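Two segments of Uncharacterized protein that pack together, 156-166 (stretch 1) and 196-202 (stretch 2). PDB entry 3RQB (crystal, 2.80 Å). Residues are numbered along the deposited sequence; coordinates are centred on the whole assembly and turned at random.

Stretch 1 156-166: RGSAFDEVQDA
Stretch 2 196-202: VYVKLKR

How does stretch 1 begin its approach to the helix end of stretch 2? V196 to L200 are the last residues of a helix that begins earlier in the chain, and stretch 1 is an irregular loop that offers its carbonyls to two lysines. R156, extended at phi/psi -139/-179, lies out of reach, but its NH2 makes a salt bridge of 2.6 Å to D165 OD2, linking the two ends of the loop. G157 then turns with phi/psi 68/59, a positive phi that suits glycine, and its C lies 3.5 Å from V198 CG1. V198, chi1 t and buried, fits its branched side chain against this backbone; CG1 also lies 3.4 Å from S158 O. S158 (-113/-177, chi1 p) points its side chain away, while its carbonyl faces stretch 2.

Where do the two backbones come closest? At A159 (-86/-7), whose CA is 4.0 Å from the CA of K201. A small side chain suits such proximity: A159 CB sits 3.7 Å from Y197 O and 4.2 Å from Y197 CB, while the Y197 ring (chi1 m) leads away. K201 is the first residue to leave the helical conformation, at phi/psi 64/-5, yet its N still bonds to Y197 O at 2.6 Å. A159 O and K201 O, both acceptors, stand 3.2 Å apart without a hydrogen bond; K201 CA offers A159 O a CA-H...O contact at 3.4 Å.

What does the long side chain of K201 accomplish? With chi angles m, m, t, t it reaches back to place its ammonium among carbonyls. NZ donates to S158 O at 3.0 Å, to V163 O at 2.6 Å and, within its own stretch, to V198 O at 2.9 Å, thus tying the loop to the helix. Between the two loop acceptors, F160 (-100/-2, chi1 m) points away. D161 (-81/175, chi1 -134°) brings its O to 3.5 Å from K201 CE, and its OD2 accepts from E162 N at 3.1 Å. E162 (-98/0) also points away; V163 (-70/124, chi1 t) then presents its carbonyl to the lysine.

How is the far end of the loop fastened? Q164 (-96/-2, chi1 m) directs its side chain away and uses its backbone: K199 NZ donates to Q164 O at 2.6 Å. K199, with chi angles t, p, t, t, extends its flexible chain to make that bond. D165 (-104/-180, chi1 p) places its O 4.0 Å from V198 CG1. Buried A166 (-96/5) closes the contact, its CA 5.5 Å from K199 CA and its N 4.5 Å from K199 CD. Altogether, 490 Å² is buried, summed over both sides.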

# COMPACT_ATOMS: atom_id res chain seq x y z
N ARG B 156 2.87 -24.34 -3.93
CA ARG B 156 2.28 -24.67 -2.64
C ARG B 156 1.17 -23.68 -2.32
O ARG B 156 0.88 -22.79 -3.12
CB ARG B 156 3.34 -24.66 -1.53
CG ARG B 156 3.65 -23.29 -0.99
CD ARG B 156 4.49 -23.35 0.26
NE ARG B 156 3.75 -23.87 1.41
CZ ARG B 156 4.10 -23.66 2.68
NH1 ARG B 156 5.17 -22.92 2.96
NH2 ARG B 156 3.38 -24.17 3.66
N GLY B 157 0.54 -23.85 -1.16
CA GLY B 157 -0.46 -22.90 -0.69
C GLY B 157 -1.78 -22.79 -1.43
O GLY B 157 -2.11 -21.72 -1.96
N SER B 158 -2.54 -23.87 -1.52
CA SER B 158 -3.88 -23.78 -2.10
C SER B 158 -4.98 -24.02 -1.07
O SER B 158 -4.70 -24.20 0.12
CB SER B 158 -4.06 -24.71 -3.31
OG SER B 158 -3.86 -26.07 -2.95
N ALA B 159 -6.23 -24.00 -1.53
CA ALA B 159 -7.35 -24.43 -0.71
C ALA B 159 -7.57 -25.97 -0.79
O ALA B 159 -8.44 -26.52 -0.10
CB ALA B 159 -8.61 -23.67 -1.10
N PHE B 160 -6.83 -26.63 -1.68
CA PHE B 160 -6.81 -28.09 -1.76
C PHE B 160 -5.61 -28.75 -1.10
O PHE B 160 -5.52 -29.97 -1.04
CB PHE B 160 -6.97 -28.49 -3.21
CG PHE B 160 -8.06 -27.72 -3.88
CD1 PHE B 160 -7.80 -26.50 -4.49
CD2 PHE B 160 -9.38 -28.17 -3.82
CE1 PHE B 160 -8.81 -25.77 -5.08
CE2 PHE B 160 -10.40 -27.44 -4.41
CZ PHE B 160 -10.12 -26.24 -5.04
N ASP B 161 -4.71 -27.92 -0.58
CA ASP B 161 -3.43 -28.39 -0.06
C ASP B 161 -3.62 -28.94 1.34
O ASP B 161 -4.69 -28.82 1.93
CB ASP B 161 -2.48 -27.20 0.01
CG ASP B 161 -1.11 -27.51 -0.54
OD1 ASP B 161 -0.52 -26.61 -1.18
OD2 ASP B 161 -0.62 -28.64 -0.34
N GLU B 162 -2.54 -29.51 1.89
CA GLU B 162 -2.53 -29.95 3.28
C GLU B 162 -1.88 -28.87 4.11
O GLU B 162 -1.74 -28.99 5.33
CB GLU B 162 -1.74 -31.24 3.42
CG GLU B 162 -2.49 -32.33 4.15
CD GLU B 162 -2.85 -33.48 3.23
OE1 GLU B 162 -2.17 -34.53 3.29
OE2 GLU B 162 -3.83 -33.35 2.46
N VAL B 163 -1.49 -27.80 3.42
CA VAL B 163 -0.71 -26.71 3.98
C VAL B 163 -1.48 -25.85 4.98
O VAL B 163 -2.53 -25.29 4.66
CB VAL B 163 -0.18 -25.81 2.85
CG1 VAL B 163 0.36 -24.51 3.41
CG2 VAL B 163 0.88 -26.55 2.05
N GLN B 164 -0.94 -25.74 6.19
CA GLN B 164 -1.69 -25.14 7.29
C GLN B 164 -1.41 -23.65 7.52
O GLN B 164 -2.01 -23.03 8.40
CB GLN B 164 -1.44 -25.95 8.57
CG GLN B 164 -1.67 -27.44 8.35
CD GLN B 164 -1.20 -28.27 9.53
OE1 GLN B 164 -0.78 -27.73 10.55
NE2 GLN B 164 -1.25 -29.60 9.38
N ASP B 165 -0.51 -23.09 6.73
CA ASP B 165 -0.25 -21.66 6.78
C ASP B 165 -0.88 -20.94 5.59
O ASP B 165 -1.52 -21.58 4.74
CB ASP B 165 1.25 -21.38 6.82
CG ASP B 165 1.99 -22.10 5.72
OD1 ASP B 165 2.36 -21.43 4.73
OD2 ASP B 165 2.20 -23.32 5.84
N ALA B 166 -0.71 -19.63 5.53
CA ALA B 166 -1.33 -18.79 4.50
C ALA B 166 -0.44 -18.48 3.29
O ALA B 166 -0.82 -17.67 2.45
CB ALA B 166 -1.88 -17.51 5.11
N VAL B 196 -7.48 -16.24 2.76
CA VAL B 196 -8.40 -16.94 3.65
C VAL B 196 -8.83 -18.33 3.13
O VAL B 196 -8.88 -19.29 3.90
CB VAL B 196 -9.62 -16.05 3.99
CG1 VAL B 196 -10.53 -15.93 2.79
CG2 VAL B 196 -10.38 -16.59 5.19
N TYR B 197 -9.12 -18.44 1.84
CA TYR B 197 -9.39 -19.76 1.27
C TYR B 197 -8.24 -20.71 1.61
O TYR B 197 -8.46 -21.83 2.07
CB TYR B 197 -9.52 -19.70 -0.26
CG TYR B 197 -10.69 -18.90 -0.81
CD1 TYR B 197 -11.58 -18.25 0.04
CD2 TYR B 197 -10.91 -18.81 -2.18
CE1 TYR B 197 -12.65 -17.52 -0.48
CE2 TYR B 197 -11.97 -18.09 -2.70
CZ TYR B 197 -12.84 -17.44 -1.84
OH TYR B 197 -13.90 -16.72 -2.35
N VAL B 198 -7.02 -20.25 1.38
CA VAL B 198 -5.84 -21.07 1.61
C VAL B 198 -5.82 -21.57 3.05
O VAL B 198 -5.43 -22.71 3.33
CB VAL B 198 -4.54 -20.29 1.36
CG1 VAL B 198 -3.39 -21.26 1.23
CG2 VAL B 198 -4.66 -19.41 0.12
N LYS B 199 -6.26 -20.70 3.96
CA LYS B 199 -6.24 -21.04 5.39
C LYS B 199 -7.40 -21.96 5.81
O LYS B 199 -7.21 -22.86 6.63
CB LYS B 199 -6.24 -19.76 6.23
CG LYS B 199 -5.91 -19.98 7.71
CD LYS B 199 -4.43 -20.36 7.95
CE LYS B 199 -4.10 -20.41 9.45
NZ LYS B 199 -2.73 -20.92 9.75
N LEU B 200 -8.59 -21.73 5.27
CA LEU B 200 -9.74 -22.54 5.62
C LEU B 200 -10.01 -23.73 4.71
O LEU B 200 -10.87 -24.55 5.03
CB LEU B 200 -10.99 -21.67 5.65
CG LEU B 200 -10.86 -20.45 6.55
CD1 LEU B 200 -12.21 -19.74 6.67
CD2 LEU B 200 -10.30 -20.86 7.92
N LYS B 201 -9.34 -23.80 3.56
CA LYS B 201 -9.57 -24.90 2.62
C LYS B 201 -11.00 -24.92 2.02
O LYS B 201 -11.33 -25.75 1.17
CB LYS B 201 -9.19 -26.26 3.24
CG LYS B 201 -7.84 -26.28 3.93
CD LYS B 201 -6.70 -25.97 2.98
CE LYS B 201 -5.37 -25.94 3.71
NZ LYS B 201 -4.34 -25.32 2.84
N ARG B 202 -11.86 -24.01 2.50
CA ARG B 202 -13.16 -23.77 1.88
C ARG B 202 -13.34 -22.26 1.65
O ARG B 202 -12.66 -21.46 2.29
CB ARG B 202 -14.30 -24.30 2.75
CG ARG B 202 -14.45 -23.56 4.07
CD ARG B 202 -15.89 -23.52 4.51
NE ARG B 202 -16.10 -22.67 5.68
CZ ARG B 202 -15.43 -22.77 6.82
NH1 ARG B 202 -14.47 -23.69 6.95
NH2 ARG B 202 -15.70 -21.96 7.83